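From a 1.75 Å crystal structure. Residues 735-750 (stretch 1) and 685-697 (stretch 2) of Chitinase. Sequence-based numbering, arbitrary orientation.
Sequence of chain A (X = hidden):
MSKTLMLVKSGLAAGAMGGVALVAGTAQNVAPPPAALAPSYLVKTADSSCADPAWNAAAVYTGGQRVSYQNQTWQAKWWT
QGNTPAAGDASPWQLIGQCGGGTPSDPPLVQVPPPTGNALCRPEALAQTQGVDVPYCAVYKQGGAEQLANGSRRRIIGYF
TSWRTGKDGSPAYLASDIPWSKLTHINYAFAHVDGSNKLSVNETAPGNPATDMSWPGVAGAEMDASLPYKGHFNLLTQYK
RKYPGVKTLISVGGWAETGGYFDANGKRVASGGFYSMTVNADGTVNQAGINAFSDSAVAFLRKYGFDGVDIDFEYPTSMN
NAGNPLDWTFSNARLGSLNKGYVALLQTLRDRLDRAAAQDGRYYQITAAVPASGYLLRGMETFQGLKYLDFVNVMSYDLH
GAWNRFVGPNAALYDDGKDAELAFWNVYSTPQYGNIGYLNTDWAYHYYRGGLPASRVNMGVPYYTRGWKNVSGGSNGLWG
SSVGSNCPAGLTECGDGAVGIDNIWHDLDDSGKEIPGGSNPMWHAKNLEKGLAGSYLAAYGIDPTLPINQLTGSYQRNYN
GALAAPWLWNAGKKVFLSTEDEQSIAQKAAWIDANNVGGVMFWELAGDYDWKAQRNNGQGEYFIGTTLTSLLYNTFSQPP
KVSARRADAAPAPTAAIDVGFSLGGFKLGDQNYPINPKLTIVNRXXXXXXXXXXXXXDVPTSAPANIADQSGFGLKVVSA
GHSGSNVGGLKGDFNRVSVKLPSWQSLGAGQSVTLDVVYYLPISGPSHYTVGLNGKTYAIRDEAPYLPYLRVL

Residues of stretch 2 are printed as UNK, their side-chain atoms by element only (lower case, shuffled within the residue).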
# COMPACT_ATOMS: atom_id res chain seq x y z
N ASN A 735 -15.37 11.68 10.61
CA ASN A 735 -16.70 12.23 10.81
C ASN A 735 -17.45 11.27 11.73
O ASN A 735 -17.70 10.13 11.36
CB ASN A 735 -17.42 12.38 9.48
CG ASN A 735 -16.73 13.34 8.55
OD1 ASN A 735 -16.35 14.44 8.95
ND2 ASN A 735 -16.54 12.93 7.29
N ARG A 736 -17.78 11.72 12.94
CA ARG A 736 -18.47 10.81 13.84
C ARG A 736 -19.96 10.78 13.52
O ARG A 736 -20.59 11.82 13.38
CB ARG A 736 -18.25 11.19 15.31
CG ARG A 736 -18.71 10.08 16.26
CD ARG A 736 -18.02 10.13 17.61
NE ARG A 736 -18.40 8.96 18.41
CZ ARG A 736 -17.80 7.78 18.33
NH1 ARG A 736 -16.78 7.59 17.49
NH2 ARG A 736 -18.22 6.78 19.09
N VAL A 737 -20.49 9.57 13.42
CA VAL A 737 -21.87 9.33 12.99
C VAL A 737 -22.69 8.86 14.18
O VAL A 737 -22.17 8.19 15.06
CB VAL A 737 -21.89 8.29 11.86
CG1 VAL A 737 -23.27 7.68 11.66
CG2 VAL A 737 -21.36 8.91 10.58
N SER A 738 -23.97 9.23 14.21
CA SER A 738 -24.89 8.74 15.23
C SER A 738 -26.12 8.14 14.57
O SER A 738 -26.68 8.70 13.63
CB SER A 738 -25.32 9.87 16.17
OG SER A 738 -26.45 9.50 16.95
N VAL A 739 -26.54 6.98 15.06
CA VAL A 739 -27.85 6.46 14.71
C VAL A 739 -28.48 5.89 15.97
O VAL A 739 -27.80 5.27 16.78
CB VAL A 739 -27.78 5.40 13.59
CG1 VAL A 739 -26.94 4.19 14.04
CG2 VAL A 739 -29.19 4.98 13.15
N LYS A 740 -29.77 6.15 16.16
CA LYS A 740 -30.48 5.68 17.34
C LYS A 740 -31.52 4.64 16.97
O LYS A 740 -32.14 4.72 15.91
CB LYS A 740 -31.18 6.84 18.05
CG LYS A 740 -30.26 7.94 18.53
CD LYS A 740 -31.04 9.00 19.28
CE LYS A 740 -30.12 10.14 19.72
NZ LYS A 740 -30.85 11.20 20.46
N LEU A 741 -31.73 3.66 17.85
CA LEU A 741 -32.95 2.87 17.76
C LEU A 741 -34.11 3.85 17.85
O LEU A 741 -34.08 4.78 18.66
CB LEU A 741 -33.03 1.82 18.87
CG LEU A 741 -32.03 0.66 18.81
CD1 LEU A 741 -32.15 -0.24 20.04
CD2 LEU A 741 -32.22 -0.16 17.53
N PRO A 742 -35.15 3.66 17.02
CA PRO A 742 -36.34 4.50 17.18
C PRO A 742 -36.88 4.38 18.58
O PRO A 742 -36.71 3.32 19.19
CB PRO A 742 -37.36 3.92 16.19
CG PRO A 742 -36.63 3.07 15.34
CD PRO A 742 -35.28 2.71 15.92
N SER A 743 -37.55 5.42 19.05
CA SER A 743 -38.07 5.45 20.40
C SER A 743 -38.92 4.22 20.71
O SER A 743 -38.95 3.77 21.85
CB SER A 743 -38.88 6.73 20.62
OG SER A 743 -40.03 6.78 19.78
N TRP A 744 -39.59 3.68 19.69
CA TRP A 744 -40.53 2.57 19.88
C TRP A 744 -39.91 1.19 19.65
O TRP A 744 -40.60 0.18 19.81
CB TRP A 744 -41.73 2.73 18.93
CG TRP A 744 -41.34 2.60 17.47
CD1 TRP A 744 -41.18 1.44 16.76
CD2 TRP A 744 -41.03 3.67 16.57
NE1 TRP A 744 -40.80 1.73 15.47
CE2 TRP A 744 -40.70 3.09 15.32
CE3 TRP A 744 -41.02 5.07 16.69
CZ2 TRP A 744 -40.35 3.86 14.20
CZ3 TRP A 744 -40.66 5.83 15.57
CH2 TRP A 744 -40.35 5.22 14.35
N GLN A 745 -38.64 1.15 19.28
CA GLN A 745 -38.04 -0.10 18.84
C GLN A 745 -36.85 -0.52 19.69
O GLN A 745 -35.83 0.15 19.72
CB GLN A 745 -37.62 0.01 17.37
CG GLN A 745 -37.05 -1.29 16.81
CD GLN A 745 -36.73 -1.20 15.34
OE1 GLN A 745 -37.08 -0.22 14.67
NE2 GLN A 745 -36.06 -2.22 14.81
N SER A 746 -37.00 -1.65 20.38
CA SER A 746 -35.92 -2.19 21.19
C SER A 746 -35.10 -3.20 20.40
O SER A 746 -35.52 -3.65 19.33
CB SER A 746 -36.48 -2.84 22.46
OG SER A 746 -37.42 -3.87 22.13
N LEU A 747 -33.92 -3.55 20.92
CA LEU A 747 -33.12 -4.61 20.34
C LEU A 747 -32.87 -5.65 21.42
O LEU A 747 -32.12 -5.39 22.37
CB LEU A 747 -31.79 -4.09 19.80
CG LEU A 747 -30.95 -5.15 19.08
CD1 LEU A 747 -31.72 -5.70 17.90
CD2 LEU A 747 -29.61 -4.57 18.63
N GLY A 748 -33.52 -6.80 21.29
CA GLY A 748 -33.48 -7.82 22.34
C GLY A 748 -32.15 -8.52 22.46
O GLY A 748 -31.33 -8.49 21.54
N ALA A 749 -31.92 -9.14 23.62
CA ALA A 749 -30.70 -9.92 23.84
C ALA A 749 -30.56 -11.00 22.78
O ALA A 749 -31.50 -11.76 22.53
CB ALA A 749 -30.71 -10.53 25.24
N GLY A 750 -29.39 -11.05 22.14
CA GLY A 750 -29.10 -12.06 21.13
C GLY A 750 -29.64 -11.73 19.75
O GLY A 750 -29.44 -12.49 18.81
N UNK A 685 -25.32 -8.84 24.45
CA UNK A 685 -25.48 -8.76 25.89
C UNK A 685 -26.69 -9.59 26.30
O UNK A 685 -27.37 -10.16 25.44
o UNK A 685 -26.95 -6.87 26.09
c UNK A 685 -25.64 -7.31 26.34
N UNK A 686 -26.96 -9.65 27.60
CA UNK A 686 -28.18 -10.28 28.11
C UNK A 686 -29.22 -9.22 28.48
O UNK A 686 -30.17 -9.50 29.22
c UNK A 686 -26.85 -12.25 29.07
o UNK A 686 -27.61 -13.30 31.08
c UNK A 686 -26.70 -13.17 30.26
c UNK A 686 -27.86 -11.15 29.33
n UNK A 686 -25.54 -13.81 30.37
N UNK A 687 -29.02 -8.00 27.98
CA UNK A 687 -29.95 -6.90 28.24
C UNK A 687 -30.70 -6.50 26.97
O UNK A 687 -30.15 -6.57 25.88
c UNK A 687 -28.21 -5.98 29.79
c UNK A 687 -29.23 -5.64 28.76
o UNK A 687 -28.58 -4.97 27.67
N UNK A 688 -31.94 -6.06 27.13
CA UNK A 688 -32.67 -5.45 26.03
C UNK A 688 -32.17 -4.01 25.86
O UNK A 688 -32.10 -3.27 26.82
o UNK A 688 -34.65 -6.77 26.53
c UNK A 688 -34.94 -4.86 25.10
c UNK A 688 -34.19 -5.44 26.29
N UNK A 689 -31.80 -3.63 24.64
CA UNK A 689 -31.48 -2.23 24.38
C UNK A 689 -32.77 -1.50 24.07
O UNK A 689 -33.44 -1.82 23.09
c UNK A 689 -28.38 -2.73 22.03
c UNK A 689 -28.44 -2.68 24.54
c UNK A 689 -30.49 -2.09 23.22
c UNK A 689 -29.24 -2.96 23.28
N UNK A 690 -33.13 -0.52 24.91
CA UNK A 690 -34.41 0.19 24.73
C UNK A 690 -34.39 1.08 23.50
O UNK A 690 -33.31 1.48 23.06
c UNK A 690 -34.52 1.04 26.00
c UNK A 690 -32.41 -0.07 26.11
c UNK A 690 -33.48 0.55 26.93
N UNK A 691 -35.56 1.41 22.99
CA UNK A 691 -35.65 2.41 21.94
C UNK A 691 -34.98 3.69 22.40
O UNK A 691 -35.02 4.01 23.59
N UNK A 692 -34.35 4.41 21.49
CA UNK A 692 -33.61 5.60 21.87
C UNK A 692 -32.14 5.33 22.17
O UNK A 692 -31.36 6.28 22.29
N UNK A 693 -31.76 4.06 22.30
CA UNK A 693 -30.34 3.71 22.49
C UNK A 693 -29.52 4.27 21.33
O UNK A 693 -29.90 4.11 20.17
o UNK A 693 -30.81 1.70 23.80
c UNK A 693 -30.15 2.17 22.61
c UNK A 693 -28.69 1.81 22.69
N UNK A 694 -28.40 4.94 21.63
CA UNK A 694 -27.64 5.63 20.58
C UNK A 694 -26.34 4.91 20.24
O UNK A 694 -25.54 4.59 21.11
c UNK A 694 -26.56 7.84 19.92
o UNK A 694 -25.92 10.07 19.42
c UNK A 694 -27.32 7.06 21.00
o UNK A 694 -26.43 9.60 21.51
c UNK A 694 -26.29 9.27 20.31
N UNK A 695 -26.14 4.66 18.95
CA UNK A 695 -24.90 4.07 18.49
C UNK A 695 -24.11 5.15 17.77
O UNK A 695 -24.66 5.86 16.94
c UNK A 695 -25.79 1.07 19.17
c UNK A 695 -27.39 1.72 17.53
c UNK A 695 -26.68 0.14 19.69
c UNK A 695 -26.14 1.88 18.10
c UNK A 695 -28.29 0.78 18.03
c UNK A 695 -27.92 -0.01 19.11
c UNK A 695 -25.16 2.89 17.55
N UNK A 696 -22.83 5.30 18.11
CA UNK A 696 -21.95 6.21 17.38
C UNK A 696 -20.72 5.47 16.89
O UNK A 696 -20.31 4.47 17.48
n UNK A 696 -23.04 10.49 19.65
c UNK A 696 -21.53 7.40 18.24
o UNK A 696 -20.92 9.82 19.39
c UNK A 696 -22.64 8.35 18.60
c UNK A 696 -22.13 9.62 19.25
N UNK A 697 -20.12 5.96 15.81
CA UNK A 697 -18.85 5.41 15.35
C UNK A 697 -18.17 6.41 14.43
O UNK A 697 -18.81 7.33 13.91
c UNK A 697 -22.24 3.97 11.76
c UNK A 697 -21.44 3.63 14.01
c UNK A 697 -19.95 4.40 12.31
c UNK A 697 -20.98 4.37 11.37
c UNK A 697 -20.17 4.04 13.63
c UNK A 697 -22.47 3.60 13.08
c UNK A 697 -19.04 4.06 14.64
O HOH W 1 -33.77 -9.26 25.75
O HOH W 2 -38.42 0.97 23.05
O HOH W 3 -19.39 8.58 21.74

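Position 685 carries one carbon and then one oxygen, a short hydroxyl side chain: Ser-685. Its carbonyl O lies 3.4 Å from Ala-749 CB. At 686 three carbons run in line and the third bears an oxygen and a nitrogen, an amide; CA-to-CB points away from stretch 1, and this is Gln-686. Position 687 has one carbon carrying an oxygen and a carbon, the beta-branched pattern of Thr-687, whose N and OG1 both donate to Ser-685 OG at 3.0 Å.

Position 688 repeats that pattern, its methyl carbon 3.7 Å from Ser-746 CB: Thr-688. A water bridges its OG1 and Ala-749 N, 2.8 Å from each. The four carbons at 689 fork at the second, giving Leu-689; its CD1 meets Leu-747 CD2 at 4.1 Å, and its CB lies 4.0 Å from Leu-741 CD1. At 690 three carbons close a ring onto the backbone N, the mark of proline: Pro-690.

Position 691 has no side-chain atoms and is Gly-691. An ideal CB here would sit 2.2 Å from Ser-743 O and 2.5 Å from Pro-742 O, so the close packing leaves no room for one. Position 692 is equally bare, but for a different reason: with phi/psi of 92/-12°, a CB would jam against the preceding carbonyl, which marks Gly-692. Position 693 has one carbon bearing an oxygen and a carbon, Thr-693; its OG1 donates to Pro-690 O at 2.6 Å, within the type II turn that spans 690 to 693.

At 694 three carbons end in two oxygens, a carboxylate, hence Glu-694. Ser-738 OG donates to its OE2 at 2.6 Å. Position 695 shows one carbon and a six-carbon ring with no oxygen, so Phe-695; its CE2 packs 3.8 Å from Leu-741 CG. At 696 three carbons end in one oxygen and one nitrogen. The oxygen accepts from Arg-736 NE at 2.8 Å, while the nitrogen donates to Glu-694 OE2 at 2.9 Å, fixing the amide of Gln-696. Position 697 again has one carbon and a six-carbon ring: Phe-697, with Val-737 CB over one ring face and Val-737 CG1 3.9 Å from CZ.

The contact rests on two antiparallel ladders whose registers differ by two. In the first, Val-739 N to Phe-695 O (2.9 Å) and Phe-695 N to Val-739 O (2.8 Å) form a reciprocal pair, and Val-737 N to Phe-697 O (2.8 Å) has a nearly linear angle of 175°. In the second, a single bridge, Leu-747 N reaches Leu-689 O at 2.8 Å and Leu-689 N reaches Leu-747 O at 2.9 Å. Between them the turns meet, held by Gly-692 N to Leu-741 O (2.9 Å). Alternation along the strands sorts the chemistry: Val-737, Val-739, Phe-695 and Phe-697 share an apolar face, whereas Ser-738, Glu-694 and Gln-696 form a polar chain on the other. Together the stretches bury 1117 Å².

Stretch 2, residues 685-697: SQTTLPGGTEFQF
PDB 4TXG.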